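Local coordinates for protein BauA (PDB 6HCP) that probably carries the ferric complex of the siderophore preacinetobactin across the outer membrane of Acinetobacter baumannii as a TonB-dependent receptor, at residues A[222-227]-A[247-252]. Residues are numbered along the deposited sequence; the frame is centred on the assembly and turned at random. Where two conformers were deposited one is given.
Sequences KESRLF and ALDHVD. With C8E ((hydroxyethyloxy)tri(ethyloxy)octane), chain B; EDO (1,2-ethanediol), chain Z.
Leu248 lies under the salt bridge of the facing strand: its CD2 sits over one face of the Arg225 guanidinium, offset toward the rim and 3.6 Å from Arg225 NE, and also touches Glu223 CD at 3.8 Å. Arg225 and Leu248 run side by side, pointing the same way, whereas the Glu223 side chain slants across the leucine. Glu223 CG is anti to the backbone N (chi1 177°) and the chain runs on extended; its OE2 is met on the syn side by Arg225 NH2 at 3.0 Å, 23° out of the carboxylate plane. A weak bond comes from Arg225 NE, and Tyr210 OH of the neighbouring strand also hydrogen-bonds this oxygen. A C8E detergent tail packs on Arg225 CB, consistent with this being the outer, lipid-facing side of the barrel. Farther along it, in the conformer given, His250 NE2 donates to Asp252 OD1 (2.9 Å), reaching it from above the carboxylate plane.

On the other face, a water bridges Ser224 OG and Asp249 OD1, while Leu226 CD1 meets Ala247 CB at 4.0 Å. The backbones pair antiparallel through two hydrogen-bonded pairs, Glu223 with His250 and Arg225 with Leu248. This inner face looks toward the plug: Asp249 forms a salt bridge with Arg129, and Lys222 NZ a hydrogen bond with Ser97 OG. The hairpin of strands 221-234 and 238-252 is a piece of the barrel wall, flanked by strand 202-212 beside 222-227 and strand 282-297 beside 247-252.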
ATOM      1  N   LYS A 222      22.368  -3.958  -1.647  1.00 28.48           N
ATOM      2  CA  LYS A 222      22.718  -5.360  -1.836  1.00 27.56           C
ATOM      3  C   LYS A 222      23.330  -5.549  -3.217  1.00 34.35           C
ATOM      4  O   LYS A 222      22.743  -5.126  -4.208  1.00 30.78           O
ATOM      5  CB  LYS A 222      21.469  -6.229  -1.721  1.00 25.35           C
ATOM      6  CG  LYS A 222      20.817  -6.244  -0.350  1.00 27.33           C
ATOM      7  CD  LYS A 222      19.546  -7.028  -0.375  1.00 33.74           C
ATOM      8  CE  LYS A 222      18.921  -7.226   0.981  1.00 31.66           C
ATOM      9  NZ  LYS A 222      17.566  -7.813   0.851  1.00 31.19           N
ATOM     10  N   GLU A 223      24.548  -6.102  -3.244  1.00 31.48           N
ATOM     11  CA  GLU A 223      25.246  -6.435  -4.469  1.00 29.23           C
ATOM     12  C   GLU A 223      25.514  -7.947  -4.494  1.00 33.71           C
ATOM     13  O   GLU A 223      25.903  -8.553  -3.480  1.00 30.65           O
ATOM     14  CB  GLU A 223      26.520  -5.602  -4.578  1.00 32.10           C
ATOM     15  CG  GLU A 223      27.339  -5.943  -5.810  1.00 37.72           C
ATOM     16  CD  GLU A 223      28.729  -5.332  -5.872  1.00 40.30           C
ATOM     17  OE1 GLU A 223      29.254  -4.892  -4.811  1.00 41.60           O
ATOM     18  OE2 GLU A 223      29.300  -5.328  -6.980  1.00 47.93           O
ATOM     19  N   SER A 224      25.107  -8.588  -5.586  1.00 28.08           N
ATOM     20  CA  SER A 224      25.404  -9.996  -5.819  1.00 28.56           C
ATOM     21  C   SER A 224      26.045 -10.148  -7.194  1.00 30.64           C
ATOM     22  O   SER A 224      25.670  -9.450  -8.145  1.00 30.18           O
ATOM     23  CB  SER A 224      24.158 -10.843  -5.714  1.00 33.33           C
ATOM     24  OG  SER A 224      23.469 -10.599  -4.500  1.00 37.39           O
ATOM     25  N   ARG A 225      26.903 -11.156  -7.321  1.00 28.11           N
ATOM     26  CA  ARG A 225      27.483 -11.509  -8.608  1.00 31.39           C
ATOM     27  C   ARG A 225      27.699 -13.018  -8.621  1.00 32.43           C
ATOM     28  O   ARG A 225      28.124 -13.584  -7.624  1.00 30.02           O
ATOM     29  CB  ARG A 225      28.859 -10.875  -8.853  1.00 33.52           C
ATOM     30  CG  ARG A 225      28.967  -9.369  -8.690  1.00 48.42           C
ATOM     31  CD  ARG A 225      30.269  -8.844  -9.305  1.00 70.12           C
ATOM     32  NE  ARG A 225      30.584  -7.467  -8.914  1.00 81.28           N
ATOM     33  CZ  ARG A 225      31.812  -6.963  -8.781  1.00 79.03           C
ATOM     34  NH1 ARG A 225      32.870  -7.705  -9.065  1.00 66.36           N
ATOM     35  NH2 ARG A 225      31.969  -5.773  -8.223  1.00 65.77           N
ATOM     36  N   LEU A 226      27.483 -13.624  -9.783  1.00 28.00           N
ATOM     37  CA  LEU A 226      27.744 -15.040  -9.973  1.00 30.74           C
ATOM     38  C   LEU A 226      28.178 -15.303 -11.414  1.00 36.30           C
ATOM     39  O   LEU A 226      27.581 -14.805 -12.373  1.00 30.90           O
ATOM     40  CB  LEU A 226      26.476 -15.822  -9.647  1.00 30.53           C
ATOM     41  CG  LEU A 226      26.562 -17.333  -9.840  1.00 36.71           C
ATOM     42  CD1 LEU A 226      27.548 -17.934  -8.850  1.00 33.49           C
ATOM     43  CD2 LEU A 226      25.187 -17.971  -9.680  1.00 42.31           C
ATOM     44  N   PHE A 227      29.180 -16.168 -11.545  1.00 32.15           N
ATOM     45  CA  PHE A 227      29.530 -16.782 -12.807  1.00 31.83           C
ATOM     46  C   PHE A 227      29.722 -18.272 -12.550  1.00 31.28           C
ATOM     47  O   PHE A 227      30.453 -18.638 -11.633  1.00 32.12           O
ATOM     48  CB  PHE A 227      30.782 -16.128 -13.393  1.00 37.54           C
ATOM     49  CG  PHE A 227      31.250 -16.746 -14.689  1.00 51.55           C
ATOM     50  CD1 PHE A 227      30.583 -16.484 -15.876  1.00 65.72           C
ATOM     51  CD2 PHE A 227      32.310 -17.637 -14.712  1.00 62.13           C
ATOM     52  CE1 PHE A 227      30.967 -17.100 -17.058  1.00 67.69           C
ATOM     53  CE2 PHE A 227      32.695 -18.250 -15.896  1.00 74.33           C
ATOM     54  CZ  PHE A 227      32.007 -17.999 -17.060  1.00 63.29           C
ATOM     55  N   ALA A 247      31.532 -16.273  -6.931  1.00 28.05           N
ATOM     56  CA  ALA A 247      30.365 -15.531  -6.381  1.00 28.80           C
ATOM     57  C   ALA A 247      30.849 -14.396  -5.490  1.00 28.26           C
ATOM     58  O   ALA A 247      31.885 -14.480  -4.835  1.00 28.22           O
ATOM     59  CB  ALA A 247      29.431 -16.461  -5.632  1.00 30.12           C
ATOM     60  N   LEU A 248      30.011 -13.354  -5.411  1.00 27.48           N
ATOM     61  CA  LEU A 248      30.200 -12.245  -4.506  1.00 29.66           C
ATOM     62  C   LEU A 248      28.840 -11.925  -3.873  1.00 27.75           C
ATOM     63  O   LEU A 248      27.825 -11.964  -4.567  1.00 26.29           O
ATOM     64  CB  LEU A 248      30.717 -11.032  -5.284  1.00 34.24           C
ATOM     65  CG  LEU A 248      30.630  -9.701  -4.543  1.00 36.98           C
ATOM     66  CD1 LEU A 248      31.736  -9.595  -3.509  1.00 45.03           C
ATOM     67  CD2 LEU A 248      30.706  -8.526  -5.506  1.00 43.33           C
ATOM     68  N   ASP A 249      28.859 -11.667  -2.567  1.00 27.01           N
ATOM     69  CA  ASP A 249      27.701 -11.189  -1.809  1.00 29.43           C
ATOM     70  C   ASP A 249      28.190 -10.015  -0.968  1.00 31.17           C
ATOM     71  O   ASP A 249      29.205 -10.124  -0.257  1.00 31.41           O
ATOM     72  CB  ASP A 249      27.097 -12.317  -0.962  1.00 31.06           C
ATOM     73  CG  ASP A 249      25.930 -11.887  -0.076  1.00 34.09           C
ATOM     74  OD1 ASP A 249      24.798 -11.886  -0.579  1.00 36.85           O
ATOM     75  OD2 ASP A 249      26.191 -11.365   1.016  1.00 47.30           O
ATOM     76  N   HIS A 250      27.524  -8.864  -1.112  0.50 27.00           N
ATOM     77  CA  HIS A 250      27.930  -7.649  -0.433  0.50 29.07           C
ATOM     78  C   HIS A 250      26.687  -6.882   0.023  0.50 30.80           C
ATOM     79  O   HIS A 250      25.816  -6.599  -0.787  0.50 31.38           O
ATOM     80  CB  HIS A 250      28.809  -6.784  -1.349  0.50 31.52           C
ATOM     81  CG  HIS A 250      29.289  -5.528  -0.703  0.50 31.59           C
ATOM     82  ND1 HIS A 250      30.599  -5.357  -0.302  0.50 38.35           N
ATOM     83  CD2 HIS A 250      28.632  -4.407  -0.332  0.50 35.46           C
ATOM     84  CE1 HIS A 250      30.738  -4.166   0.248  0.50 38.19           C
ATOM     85  NE2 HIS A 250      29.545  -3.560   0.235  0.50 36.39           N
ATOM     86  N   VAL A 251      26.648  -6.522   1.308  1.00 24.60           N
ATOM     87  CA  VAL A 251      25.559  -5.711   1.852  1.00 24.53           C
ATOM     88  C   VAL A 251      26.182  -4.503   2.544  1.00 27.09           C
ATOM     89  O   VAL A 251      27.028  -4.637   3.409  1.00 27.80           O
ATOM     90  CB  VAL A 251      24.654  -6.473   2.835  1.00 26.10           C
ATOM     91  CG1 VAL A 251      23.502  -5.594   3.319  1.00 25.49           C
ATOM     92  CG2 VAL A 251      24.138  -7.768   2.236  1.00 28.04           C
ATOM     93  N   ASP A 252      25.777  -3.308   2.104  1.00 24.90           N
ATOM     94  CA  ASP A 252      26.013  -2.068   2.832  1.00 25.47           C
ATOM     95  C   ASP A 252      24.771  -1.797   3.683  1.00 27.87           C
ATOM     96  O   ASP A 252      23.664  -1.981   3.209  1.00 26.89           O
ATOM     97  CB  ASP A 252      26.278  -0.904   1.869  1.00 34.35           C
ATOM     98  CG  ASP A 252      27.626  -0.960   1.157  1.00 41.00           C
ATOM     99  OD1 ASP A 252      28.611  -1.345   1.797  1.00 45.48           O
ATOM    100  OD2 ASP A 252      27.665  -0.676  -0.054  1.00 55.64           O
TER
HETATM  101  C1  C8E B 832      33.215 -11.452  -8.762  1.00 63.09           C
HETATM  102  C2  C8E B 832      32.173 -12.546  -8.865  1.00 54.76           C
HETATM  103  C3  C8E B 832      31.897 -12.996 -10.300  1.00 58.54           C
HETATM  104  C4  C8E B 832      31.524 -11.834 -11.219  1.00 76.31           C
HETATM  105  C5  C8E B 832      30.909 -12.323 -12.530  1.00 66.99           C
HETATM  106  C6  C8E B 832      29.972 -11.279 -13.127  1.00 68.21           C
HETATM  107  C7  C8E B 832      29.167 -11.828 -14.298  1.00 64.49           C
HETATM  108  C8  C8E B 832      28.300 -10.731 -14.914  1.00 69.01           C
HETATM  109  O9  C8E B 832      27.136 -11.290 -15.536  1.00 64.88           O
HETATM  110  C10 C8E B 832      26.245 -10.318 -16.082  1.00 52.56           C
HETATM  111  C11 C8E B 832      25.304 -11.004 -17.049  1.00 60.95           C
HETATM  112  O12 C8E B 832      24.050 -10.337 -17.035  1.00 65.30           O
HETATM  113  C1  EDO Z 823      27.886 -12.290   3.703  1.00 32.69           C
HETATM  114  O1  EDO Z 823      28.260 -11.306   2.711  1.00 49.30           O
HETATM  115  C2  EDO Z 823      27.008 -13.336   3.081  1.00 44.80           C
HETATM  116  O2  EDO Z 823      27.792 -14.175   2.212  1.00 55.23           O
HETATM  117  O   HOH W   1      23.986 -12.545  -2.862  1.00 33.84           O